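Local coordinates for endo-alpha-mannosidase (PDB 4ACY), which probably hydrolyses internal alpha-mannosidic bonds in N-glycans, as an endo-acting alpha-mannosidase of glycoside hydrolase family 99, at residues K60-P65 against L94-S99; N328-H331 against I336-A339; F45-Y50 against Y246-A251; Y285-T288 against W293-S296. All blocks are in the same frame, centred on the assembly; numbering follows the deposited sequence.

The four contacts illustrate how a parallel eight-stranded barrel gathers its beta-alpha loops round one mouth. Contact 3 spans that mouth, from strand 42-46 to the loop after strand 244-246, and contact 1 is nested in the run of chain so closed, before helix 102-115. Contact 4, after strand 276-281, and contact 2, after strand 322-324, follow in series. Contact 2 touches the other three, with centres about 11 Å from contact 1, 10 Å from contact 3 and 15 Å from contact 4. Contacts 1 and 4, about 19 Å apart at their centres, do not touch. Loops from several strands thus pack together at the barrel end where TIM-barrel enzymes keep their active sites.

Contact 1 of 4, residues K60-P65 against L94-S99; sequences KHWMHP and LGTYSS
Trp62 lays its indole along Gly95-Tyr97. Its CG is anti to the carbonyl carbon (chi1 -54°), which sends the indole across to Thr96. CB lies 4.0 Å from Thr96 CG2, and the same methyl then meets CG. CD1 reaches Thr96 CB at 3.7 Å. At the pyrrole edge NE1 donates to Tyr97 O over 2.8 Å, nearly straight at 172° and with the acceptor in the indole plane, a bond that helps to fix the rotation of the ring. Thr96 CA sits over one face of the five-membered ring, 3.7 Å from its centroid, as a CH-pi contact. At the far end CZ2 points at the centre of the Tyr97 ring from 3.7 Å above it, the planes 78° apart: a T-shaped pair. The opposite face of the indole stacks on Tyr50. A leucine at Trp62 would probably leave Tyr97 O without this donor, uncover the face of Tyr97 and open a gap between Thr96 and Tyr50. Thr96 centres an inverse gamma turn, which lets its CA lie over the indole while Tyr97 O meets the N-H edge. The packing joins two parts of this TIM barrel's long beta-alpha connection between strand 42-46 and helix 102-115.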
loop_
_atom_site.group_PDB
_atom_site.type_symbol
_atom_site.label_atom_id
_atom_site.label_comp_id
_atom_site.label_asym_id
_atom_site.label_seq_id
_atom_site.Cartn_x
_atom_site.Cartn_y
_atom_site.Cartn_z
ATOM N N LYS A 60 1.263 19.272 3.463
ATOM C CA LYS A 60 1.263 18.419 2.287
ATOM C C LYS A 60 0.346 17.250 2.568
ATOM O O LYS A 60 0.479 16.564 3.577
ATOM C CB LYS A 60 2.674 17.929 1.956
ATOM C CG LYS A 60 3.660 19.023 1.633
ATOM C CD LYS A 60 5.015 18.420 1.271
ATOM C CE LYS A 60 6.049 19.503 0.965
ATOM N NZ LYS A 60 7.450 18.981 1.135
ATOM N N HIS A 61 -0.600 17.036 1.665
ATOM C CA HIS A 61 -1.593 15.954 1.771
ATOM C C HIS A 61 -2.691 16.090 2.835
ATOM O O HIS A 61 -3.849 15.723 2.580
ATOM C CB HIS A 61 -0.932 14.570 1.780
ATOM C CG HIS A 61 -0.707 14.027 0.405
ATOM N ND1 HIS A 61 -1.589 13.161 -0.203
ATOM C CD2 HIS A 61 0.270 14.273 -0.504
ATOM C CE1 HIS A 61 -1.156 12.880 -1.423
ATOM N NE2 HIS A 61 -0.031 13.541 -1.630
ATOM N N TRP A 62 -2.355 16.603 4.019
ATOM C CA TRP A 62 -3.399 16.937 4.987
ATOM C C TRP A 62 -4.278 18.030 4.401
ATOM O O TRP A 62 -5.464 18.115 4.716
ATOM C CB TRP A 62 -2.807 17.370 6.336
ATOM C CG TRP A 62 -1.855 16.367 6.899
ATOM C CD1 TRP A 62 -0.519 16.553 7.145
ATOM C CD2 TRP A 62 -2.151 15.018 7.299
ATOM N NE1 TRP A 62 0.026 15.408 7.666
ATOM C CE2 TRP A 62 -0.944 14.448 7.758
ATOM C CE3 TRP A 62 -3.309 14.224 7.278
ATOM C CZ2 TRP A 62 -0.863 13.137 8.230
ATOM C CZ3 TRP A 62 -3.236 12.917 7.747
ATOM C CH2 TRP A 62 -2.010 12.377 8.203
HETATM N N MSE A 63 -3.641 18.871 3.586
HETATM C CA MSE A 63 -4.325 19.755 2.665
HETATM C C MSE A 63 -4.484 18.954 1.367
HETATM O O MSE A 63 -3.526 18.359 0.894
HETATM C CB MSE A 63 -3.475 21.005 2.441
HETATM C CG MSE A 63 -3.894 21.860 1.271
HETATM SE SE MSE A 63 -2.840 23.486 1.161
HETATM C CE MSE A 63 -1.060 22.744 1.124
ATOM N N HIS A 64 -5.692 18.919 0.808
ATOM C CA HIS A 64 -5.943 18.058 -0.356
ATOM C C HIS A 64 -7.141 18.583 -1.135
ATOM O O HIS A 64 -8.084 19.101 -0.530
ATOM C CB HIS A 64 -6.222 16.640 0.148
ATOM C CG HIS A 64 -6.152 15.569 -0.899
ATOM N ND1 HIS A 64 -7.186 15.311 -1.777
ATOM C CD2 HIS A 64 -5.200 14.642 -1.158
ATOM C CE1 HIS A 64 -6.859 14.292 -2.554
ATOM N NE2 HIS A 64 -5.659 13.863 -2.196
ATOM N N PRO A 65 -7.112 18.460 -2.483
ATOM C CA PRO A 65 -8.302 18.880 -3.221
ATOM C C PRO A 65 -9.488 17.956 -2.954
ATOM O O PRO A 65 -9.315 16.829 -2.463
ATOM C CB PRO A 65 -7.889 18.780 -4.706
ATOM C CG PRO A 65 -6.458 18.571 -4.747
ATOM C CD PRO A 65 -5.979 18.137 -3.366
ATOM N N LEU A 94 -1.038 10.786 15.729
ATOM C CA LEU A 94 0.170 11.607 15.567
ATOM C C LEU A 94 -0.084 12.984 14.934
ATOM O O LEU A 94 0.851 13.737 14.640
ATOM C CB LEU A 94 1.255 10.814 14.822
ATOM C CG LEU A 94 1.724 9.544 15.530
ATOM C CD1 LEU A 94 2.770 8.846 14.687
ATOM C CD2 LEU A 94 2.319 9.849 16.906
ATOM N N GLY A 95 -1.356 13.313 14.742
ATOM C CA GLY A 95 -1.764 14.607 14.211
ATOM C C GLY A 95 -1.422 14.772 12.749
ATOM O O GLY A 95 -1.309 13.778 12.015
ATOM N N THR A 96 -1.248 16.023 12.336
ATOM C CA THR A 96 -0.860 16.351 10.958
ATOM C C THR A 96 0.634 16.217 10.834
ATOM O O THR A 96 1.371 17.202 10.752
ATOM C CB THR A 96 -1.332 17.761 10.520
ATOM O OG1 THR A 96 -0.941 18.750 11.504
ATOM C CG2 THR A 96 -2.830 17.761 10.355
ATOM N N TYR A 97 1.089 14.969 10.840
ATOM C CA TYR A 97 2.507 14.700 10.902
ATOM C C TYR A 97 3.238 14.863 9.589
ATOM O O TYR A 97 2.629 14.868 8.518
ATOM C CB TYR A 97 2.768 13.313 11.451
ATOM C CG TYR A 97 2.191 12.138 10.670
ATOM C CD1 TYR A 97 2.831 11.656 9.514
ATOM C CD2 TYR A 97 1.074 11.449 11.140
ATOM C CE1 TYR A 97 2.340 10.544 8.836
ATOM C CE2 TYR A 97 0.589 10.326 10.477
ATOM C CZ TYR A 97 1.230 9.882 9.325
ATOM O OH TYR A 97 0.739 8.764 8.680
ATOM N N SER A 98 4.560 14.979 9.681
ATOM C CA SER A 98 5.394 14.992 8.482
ATOM C C SER A 98 6.069 13.644 8.274
ATOM O O SER A 98 6.658 13.077 9.195
ATOM C CB SER A 98 6.489 16.039 8.563
ATOM O OG SER A 98 7.397 15.882 7.473
ATOM N N SER A 99 6.027 13.167 7.037
ATOM C CA SER A 99 6.727 11.946 6.652
ATOM C C SER A 99 8.245 12.126 6.710
ATOM O O SER A 99 8.990 11.146 6.708
ATOM C CB SER A 99 6.306 11.541 5.237
ATOM O OG SER A 99 4.928 11.199 5.190
#

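Contact 2 of 4, residues N328-H331 against I336-A339; sequences NEWH and IEPA
Trp330 and Glu337 make a buried contact, part polar and part apolar, in which the loop between strand 322-324 and helix 359-376 folds back on itself. The two parts of the loop meet chiefly at the rim of the Trp330 indole. Trp330 NE1 donates to Glu337 OE1 over 2.9 Å with an N-H...O angle of 155°. The oxygen lies close to the indole plane, yet the donor comes from above the carboxylate plane, 56° out of it. The glutamate gets there by an extended chain: CG is anti to the backbone N (chi1 -171°) and the chain stays straight beyond it, carrying the carboxylate past the six-membered ring, where Glu337 CB lies 3.7 Å from Trp330 CZ2. The same OE1 is hydrogen-bonded to Tyr97 OH and packs 3.2 Å from Asn328 CB. Two hydrogen bonds, from Trp330 and with Tyr97, thus grip this buried oxygen. Asn328 turns its amide elsewhere, OD1 accepting from Tyr47 N and ND2 bonding to Tyr97 OH, so it joins this loop to the end of the first barrel strand.

Farther round the indole the contact is plain packing. Trp330 CH2 abuts Pro338 O at 3.4 Å and the methyl of Ala339, CB, at 3.8 Å, both near the ring plane. Behind these residues stand two helices: helix 102-115 touches Asn328 and Glu337 through His108 and Pro338 through Met111, while helix 359-376 receives Ile336 and Pro338 on Leu361.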
loop_
_atom_site.group_PDB
_atom_site.type_symbol
_atom_site.label_atom_id
_atom_site.label_comp_id
_atom_site.label_asym_id
_atom_site.label_seq_id
_atom_site.Cartn_x
_atom_site.Cartn_y
_atom_site.Cartn_z
ATOM N N ASN A 328 -1.253 3.649 6.215
ATOM C CA ASN A 328 -1.583 5.051 6.448
ATOM C C ASN A 328 -2.048 5.813 5.217
ATOM O O ASN A 328 -1.578 6.929 4.954
ATOM C CB ASN A 328 -0.414 5.798 7.124
ATOM C CG ASN A 328 0.840 5.868 6.255
ATOM O OD1 ASN A 328 1.041 5.045 5.350
ATOM N ND2 ASN A 328 1.701 6.858 6.539
ATOM N N GLU A 329 -2.979 5.213 4.481
ATOM C CA GLU A 329 -3.661 5.952 3.413
ATOM C C GLU A 329 -4.879 6.593 4.072
ATOM O O GLU A 329 -6.003 6.077 3.992
ATOM C CB GLU A 329 -4.067 5.011 2.272
ATOM C CG GLU A 329 -3.860 5.597 0.844
ATOM C CD GLU A 329 -4.657 6.876 0.550
ATOM O OE1 GLU A 329 -5.166 7.520 1.486
ATOM O OE2 GLU A 329 -4.754 7.257 -0.653
ATOM N N TRP A 330 -4.621 7.701 4.764
ATOM C CA TRP A 330 -5.632 8.388 5.552
ATOM C C TRP A 330 -6.771 8.899 4.687
ATOM O O TRP A 330 -7.933 8.875 5.120
ATOM C CB TRP A 330 -4.999 9.519 6.390
ATOM C CG TRP A 330 -4.229 8.967 7.558
ATOM C CD1 TRP A 330 -2.905 8.646 7.587
ATOM C CD2 TRP A 330 -4.755 8.622 8.857
ATOM N NE1 TRP A 330 -2.563 8.147 8.822
ATOM C CE2 TRP A 330 -3.681 8.107 9.615
ATOM C CE3 TRP A 330 -6.031 8.696 9.447
ATOM C CZ2 TRP A 330 -3.834 7.682 10.948
ATOM C CZ3 TRP A 330 -6.179 8.272 10.770
ATOM C CH2 TRP A 330 -5.081 7.767 11.498
ATOM N N HIS A 331 -6.465 9.325 3.459
ATOM C CA HIS A 331 -7.520 9.909 2.615
ATOM C C HIS A 331 -8.604 8.901 2.337
ATOM O O HIS A 331 -9.752 9.278 2.121
ATOM C CB HIS A 331 -6.994 10.404 1.265
ATOM C CG HIS A 331 -5.783 11.271 1.358
ATOM N ND1 HIS A 331 -5.759 12.455 2.066
ATOM C CD2 HIS A 331 -4.564 11.140 0.794
ATOM C CE1 HIS A 331 -4.558 13.000 1.957
ATOM N NE2 HIS A 331 -3.819 12.227 1.179
ATOM N N ILE A 336 -4.432 1.333 9.229
ATOM C CA ILE A 336 -4.415 0.615 10.515
ATOM C C ILE A 336 -3.706 1.469 11.554
ATOM O O ILE A 336 -3.774 1.163 12.760
ATOM C CB ILE A 336 -3.817 -0.815 10.409
ATOM C CG1 ILE A 336 -2.358 -0.756 9.934
ATOM C CG2 ILE A 336 -4.701 -1.733 9.508
ATOM C CD1 ILE A 336 -1.650 -2.107 10.071
ATOM N N GLU A 337 -3.070 2.547 11.093
ATOM C CA GLU A 337 -2.401 3.518 11.972
ATOM C C GLU A 337 -3.376 4.045 13.034
ATOM O O GLU A 337 -4.571 4.255 12.749
ATOM C CB GLU A 337 -1.776 4.665 11.182
ATOM C CG GLU A 337 -0.904 5.559 12.064
ATOM C CD GLU A 337 -0.251 6.697 11.361
ATOM O OE1 GLU A 337 -0.366 6.823 10.114
ATOM O OE2 GLU A 337 0.406 7.490 12.075
ATOM N N PRO A 338 -2.891 4.202 14.283
ATOM C CA PRO A 338 -3.800 4.648 15.336
ATOM C C PRO A 338 -4.492 5.963 15.038
ATOM O O PRO A 338 -3.854 6.916 14.608
ATOM C CB PRO A 338 -2.865 4.804 16.549
ATOM C CG PRO A 338 -1.849 3.753 16.329
ATOM C CD PRO A 338 -1.608 3.721 14.835
ATOM N N ALA A 339 -5.794 5.987 15.304
ATOM C CA ALA A 339 -6.637 7.159 15.114
ATOM C C ALA A 339 -7.237 7.525 16.474
ATOM O O ALA A 339 -7.402 6.652 17.324
ATOM C CB ALA A 339 -7.743 6.831 14.110
#

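Contact 3 of 4, residues F45-Y50 against Y246-A251; sequences FYYNWY and YTYFAA. With FMT (formic acid), chain F.
Tyr246, at the end of strand 244-246, sets its ring against the tip of Phe45, with Phe45 CZ 3.5 Å from Tyr246 CE2 and the planes oblique at 44°. Its hydroxyl goes on to His152. Two residues later Tyr248 has CG anti to its backbone N (chi1 -170°), which carries the ring back to the same phenylalanine: Tyr248 CD1 lies over one face of Phe45, and Tyr248 CE1 is 3.8 Å from Phe45 CD2. The three rings form an aromatic cluster on the inner side of the barrel mouth. An alanine in place of Phe45 would probably open a gap against both Tyr246 and Tyr248 and leave their rings without this support. Beyond the cluster Tyr248 meets Tyr47 from the opposite direction, the two OH atoms 2.6 Å apart, a probable hydrogen bond whose proton is not settled. Tyr47 OH also donates to O2 of a formic acid molecule at 2.5 Å, the oxygen lying near the plane of the Tyr47 ring. The ligand probably came from the crystallisation liquor. Its hold on a tyrosine at the C-terminal end of the barrel strands is consistent with a pocket able to offer hydroxyl groups to a polar ligand.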
loop_
_atom_site.group_PDB
_atom_site.type_symbol
_atom_site.label_atom_id
_atom_site.label_comp_id
_atom_site.label_asym_id
_atom_site.label_seq_id
_atom_site.Cartn_x
_atom_site.Cartn_y
_atom_site.Cartn_z
ATOM N N PHE A 45 0.994 -1.310 2.985
ATOM C CA PHE A 45 1.157 -0.196 2.043
ATOM C C PHE A 45 1.382 1.122 2.810
ATOM O O PHE A 45 0.516 1.589 3.580
ATOM C CB PHE A 45 0.003 -0.144 1.024
ATOM C CG PHE A 45 0.084 -1.256 0.008
ATOM C CD1 PHE A 45 1.205 -1.358 -0.833
ATOM C CD2 PHE A 45 -0.916 -2.222 -0.079
ATOM C CE1 PHE A 45 1.317 -2.426 -1.756
ATOM C CE2 PHE A 45 -0.816 -3.273 -1.011
ATOM C CZ PHE A 45 0.297 -3.380 -1.839
ATOM N N TYR A 46 2.570 1.684 2.625
ATOM C CA TYR A 46 3.018 2.827 3.420
ATOM C C TYR A 46 3.106 4.076 2.551
ATOM O O TYR A 46 3.626 4.019 1.426
ATOM C CB TYR A 46 4.397 2.525 4.023
ATOM C CG TYR A 46 4.866 3.613 4.959
ATOM C CD1 TYR A 46 4.477 3.610 6.306
ATOM C CD2 TYR A 46 5.668 4.655 4.504
ATOM C CE1 TYR A 46 4.866 4.625 7.159
ATOM C CE2 TYR A 46 6.075 5.689 5.362
ATOM C CZ TYR A 46 5.672 5.656 6.696
ATOM O OH TYR A 46 6.051 6.686 7.549
ATOM N N TYR A 47 2.627 5.201 3.082
ATOM C CA TYR A 47 2.571 6.471 2.363
ATOM C C TYR A 47 3.446 7.522 3.035
ATOM O O TYR A 47 3.308 7.801 4.235
ATOM C CB TYR A 47 1.106 6.930 2.193
ATOM C CG TYR A 47 0.378 5.922 1.338
ATOM C CD1 TYR A 47 -0.145 4.756 1.893
ATOM C CD2 TYR A 47 0.306 6.082 -0.048
ATOM C CE1 TYR A 47 -0.738 3.782 1.097
ATOM C CE2 TYR A 47 -0.281 5.120 -0.844
ATOM C CZ TYR A 47 -0.798 3.976 -0.272
ATOM O OH TYR A 47 -1.392 3.013 -1.066
ATOM N N ASN A 48 4.381 8.049 2.254
ATOM C CA ASN A 48 5.381 8.987 2.766
ATOM C C ASN A 48 5.176 10.396 2.209
ATOM O O ASN A 48 6.122 11.193 2.046
ATOM C CB ASN A 48 6.788 8.462 2.480
ATOM C CG ASN A 48 7.124 8.462 0.993
ATOM O OD1 ASN A 48 6.236 8.524 0.136
ATOM N ND2 ASN A 48 8.415 8.413 0.683
ATOM N N TRP A 49 3.917 10.717 1.961
ATOM C CA TRP A 49 3.583 11.939 1.252
ATOM C C TRP A 49 3.077 13.064 2.145
ATOM O O TRP A 49 2.693 14.103 1.637
ATOM C CB TRP A 49 2.612 11.658 0.094
ATOM C CG TRP A 49 1.314 10.972 0.441
ATOM C CD1 TRP A 49 0.636 10.991 1.637
ATOM C CD2 TRP A 49 0.523 10.192 -0.455
ATOM N NE1 TRP A 49 -0.540 10.259 1.529
ATOM C CE2 TRP A 49 -0.630 9.769 0.249
ATOM C CE3 TRP A 49 0.665 9.833 -1.807
ATOM C CZ2 TRP A 49 -1.628 8.981 -0.345
ATOM C CZ3 TRP A 49 -0.324 9.053 -2.401
ATOM C CH2 TRP A 49 -1.456 8.632 -1.671
ATOM N N TYR A 50 3.138 12.873 3.464
ATOM C CA TYR A 50 2.552 13.837 4.397
ATOM C C TYR A 50 3.586 14.873 4.776
ATOM O O TYR A 50 4.757 14.562 4.899
ATOM C CB TYR A 50 2.011 13.136 5.639
ATOM C CG TYR A 50 0.919 12.146 5.298
ATOM C CD1 TYR A 50 -0.356 12.584 4.940
ATOM C CD2 TYR A 50 1.174 10.778 5.298
ATOM C CE1 TYR A 50 -1.357 11.684 4.601
ATOM C CE2 TYR A 50 0.175 9.867 4.980
ATOM C CZ TYR A 50 -1.074 10.328 4.609
ATOM O OH TYR A 50 -2.035 9.414 4.268
ATOM N N TYR A 246 -1.391 -8.466 -7.421
ATOM C CA TYR A 246 -2.027 -8.057 -6.164
ATOM C C TYR A 246 -3.309 -7.322 -6.466
ATOM O O TYR A 246 -3.580 -7.012 -7.637
ATOM C CB TYR A 246 -1.087 -7.204 -5.286
ATOM C CG TYR A 246 -0.851 -5.760 -5.715
ATOM C CD1 TYR A 246 -0.318 -5.444 -6.976
ATOM C CD2 TYR A 246 -1.122 -4.705 -4.832
ATOM C CE1 TYR A 246 -0.092 -4.097 -7.354
ATOM C CE2 TYR A 246 -0.873 -3.369 -5.178
ATOM C CZ TYR A 246 -0.370 -3.069 -6.450
ATOM O OH TYR A 246 -0.114 -1.767 -6.827
ATOM N N THR A 247 -4.092 -7.057 -5.428
ATOM C CA THR A 247 -5.479 -6.606 -5.619
ATOM C C THR A 247 -5.726 -5.180 -5.151
ATOM O O THR A 247 -6.671 -4.524 -5.614
ATOM C CB THR A 247 -6.484 -7.555 -4.958
ATOM O OG1 THR A 247 -6.273 -7.580 -3.543
ATOM C CG2 THR A 247 -6.326 -8.968 -5.525
ATOM N N TYR A 248 -4.870 -4.731 -4.230
ATOM C CA TYR A 248 -4.880 -3.396 -3.629
ATOM C C TYR A 248 -6.138 -2.962 -2.854
ATOM O O TYR A 248 -6.077 -2.726 -1.647
ATOM C CB TYR A 248 -4.415 -2.264 -4.575
ATOM C CG TYR A 248 -4.254 -1.019 -3.757
ATOM C CD1 TYR A 248 -3.158 -0.876 -2.908
ATOM C CD2 TYR A 248 -5.260 -0.041 -3.723
ATOM C CE1 TYR A 248 -3.033 0.232 -2.070
ATOM C CE2 TYR A 248 -5.142 1.087 -2.876
ATOM C CZ TYR A 248 -4.023 1.208 -2.063
ATOM O OH TYR A 248 -3.873 2.306 -1.231
ATOM N N PHE A 249 -7.256 -2.806 -3.564
ATOM C CA PHE A 249 -8.407 -2.083 -3.009
ATOM C C PHE A 249 -8.955 -2.713 -1.736
ATOM O O PHE A 249 -9.235 -3.896 -1.705
ATOM C CB PHE A 249 -9.488 -1.929 -4.080
ATOM C CG PHE A 249 -8.980 -1.246 -5.302
ATOM C CD1 PHE A 249 -8.689 0.121 -5.267
ATOM C CD2 PHE A 249 -8.727 -1.967 -6.465
ATOM C CE1 PHE A 249 -8.170 0.775 -6.386
ATOM C CE2 PHE A 249 -8.211 -1.326 -7.598
ATOM C CZ PHE A 249 -7.934 0.047 -7.559
ATOM N N ALA A 250 -9.088 -1.905 -0.684
ATOM C CA ALA A 250 -9.492 -2.435 0.618
ATOM C C ALA A 250 -10.991 -2.656 0.702
ATOM O O ALA A 250 -11.463 -3.328 1.620
ATOM C CB ALA A 250 -9.064 -1.510 1.717
ATOM N N ALA A 251 -11.739 -2.047 -0.223
ATOM C CA ALA A 251 -13.205 -2.141 -0.187
ATOM C C ALA A 251 -13.661 -3.387 -0.937
ATOM O O ALA A 251 -13.442 -3.511 -2.150
ATOM C CB ALA A 251 -13.831 -0.912 -0.774
HETATM C C FMT F . -1.935 3.702 -4.339
HETATM O O1 FMT F . -2.841 4.505 -4.083
HETATM O O2 FMT F . -1.068 3.368 -3.528
#

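Contact 4 of 4, residues Y285-T288 against W293-S296; sequences YIDT and WNGS
Asn294, Thr288 and Asp287 carry this contact. Asn294 buries the most surface, and it spends its amide N-H on Asp287. ND2 reaches Asp287 OD2 at 2.9 Å, using the syn lone pair of that oxygen, which lies in the amide plane; a second, weak bond to Asp287 OD1 is 3.2 Å long. ND2 is thus shared, unevenly, between the two carboxylate oxygens, whose plane is turned 45° from that of the amide. On the other side of the amide, OD1 is hydrogen-bonded to Thr297 OG1, which helps to settle which way the group faces. Thr288 adds van der Waals packing of CG2 against the Gly295 backbone, 4.0 Å from Gly295 N, while its hydroxyl makes a weak hydrogen bond with Asn89 OD1.

Asp287 is gripped by more than the asparagine. With CG between the backbone N and the carbonyl carbon (chi1 66°), its carboxylate turns back so that Tyr285 OH can donate to OD2 over 2.6 Å, coming from above the carboxylate plane, and Arg291 adds a salt bridge to the same oxygen. This concentration of donors would probably favour a charged aspartate. The whole cluster belongs to the loop after strand 276-281, the seventh of the eight-stranded barrel, and ties the loop's two limbs together before helix 305-316.

A water bridges the two backbones, accepting from Asp287 N at 2.9 Å and donating to Asn294 O at 3.2 Å.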
loop_
_atom_site.group_PDB
_atom_site.type_symbol
_atom_site.label_atom_id
_atom_site.label_comp_id
_atom_site.label_asym_id
_atom_site.label_seq_id
_atom_site.Cartn_x
_atom_site.Cartn_y
_atom_site.Cartn_z
ATOM N N TYR A 285 -13.146 1.095 4.604
ATOM C CA TYR A 285 -12.903 2.069 3.531
ATOM C C TYR A 285 -13.861 3.229 3.727
ATOM O O TYR A 285 -15.067 3.021 3.949
ATOM C CB TYR A 285 -13.107 1.462 2.125
ATOM C CG TYR A 285 -12.650 2.433 1.044
ATOM C CD1 TYR A 285 -13.434 3.549 0.687
ATOM C CD2 TYR A 285 -11.390 2.294 0.459
ATOM C CE1 TYR A 285 -12.985 4.469 -0.271
ATOM C CE2 TYR A 285 -10.920 3.211 -0.488
ATOM C CZ TYR A 285 -11.717 4.289 -0.856
ATOM O OH TYR A 285 -11.233 5.189 -1.795
ATOM N N ILE A 286 -13.321 4.440 3.688
ATOM C CA ILE A 286 -14.149 5.638 3.563
ATOM C C ILE A 286 -13.314 6.822 3.089
ATOM O O ILE A 286 -12.271 7.158 3.679
ATOM C CB ILE A 286 -14.978 5.969 4.844
ATOM C CG1 ILE A 286 -15.806 7.241 4.614
ATOM C CG2 ILE A 286 -14.052 6.104 6.070
ATOM C CD1 ILE A 286 -16.953 7.469 5.643
ATOM N N ASP A 287 -13.750 7.442 1.994
ATOM C CA ASP A 287 -12.977 8.557 1.446
ATOM C C ASP A 287 -13.856 9.763 1.127
ATOM O O ASP A 287 -13.521 10.554 0.257
ATOM C CB ASP A 287 -12.188 8.120 0.196
ATOM C CG ASP A 287 -13.091 7.754 -0.972
ATOM O OD1 ASP A 287 -14.322 7.820 -0.833
ATOM O OD2 ASP A 287 -12.565 7.361 -2.026
ATOM N N THR A 288 -14.963 9.907 1.846
ATOM C CA THR A 288 -15.924 10.946 1.484
ATOM C C THR A 288 -15.518 12.386 1.782
ATOM O O THR A 288 -16.196 13.312 1.307
ATOM C CB THR A 288 -17.324 10.674 2.045
ATOM O OG1 THR A 288 -17.238 10.485 3.462
ATOM C CG2 THR A 288 -17.932 9.438 1.402
ATOM N N TRP A 293 -18.851 12.155 -3.323
ATOM C CA TRP A 293 -19.772 11.379 -4.160
ATOM C C TRP A 293 -19.546 9.866 -4.056
ATOM O O TRP A 293 -20.317 9.074 -4.632
ATOM C CB TRP A 293 -19.595 11.818 -5.637
ATOM C CG TRP A 293 -18.145 11.898 -5.984
ATOM C CD1 TRP A 293 -17.336 12.993 -5.883
ATOM C CD2 TRP A 293 -17.300 10.818 -6.394
ATOM N NE1 TRP A 293 -16.051 12.671 -6.222
ATOM C CE2 TRP A 293 -15.996 11.342 -6.545
ATOM C CE3 TRP A 293 -17.526 9.458 -6.677
ATOM C CZ2 TRP A 293 -14.914 10.560 -6.966
ATOM C CZ3 TRP A 293 -16.455 8.679 -7.088
ATOM C CH2 TRP A 293 -15.164 9.228 -7.224
ATOM N N ASN A 294 -18.508 9.460 -3.318
ATOM C CA ASN A 294 -18.033 8.063 -3.362
ATOM C C ASN A 294 -18.510 7.200 -2.194
ATOM O O ASN A 294 -17.848 6.220 -1.832
ATOM C CB ASN A 294 -16.500 8.014 -3.468
ATOM C CG ASN A 294 -15.969 6.673 -3.980
ATOM O OD1 ASN A 294 -16.649 5.936 -4.714
ATOM N ND2 ASN A 294 -14.733 6.356 -3.607
ATOM N N GLY A 295 -19.684 7.522 -1.663
ATOM C CA GLY A 295 -20.278 6.752 -0.573
ATOM C C GLY A 295 -20.508 5.275 -0.873
ATOM O O GLY A 295 -20.519 4.449 0.047
ATOM N N SER A 296 -20.661 4.924 -2.148
ATOM C CA SER A 296 -20.901 3.527 -2.531
ATOM C C SER A 296 -19.709 2.613 -2.205
ATOM O O SER A 296 -19.871 1.404 -2.062
ATOM C CB SER A 296 -21.278 3.399 -4.017
ATOM O OG SER A 296 -20.205 3.722 -4.887
HETATM O O HOH W 1 -15.953 6.098 0.754
#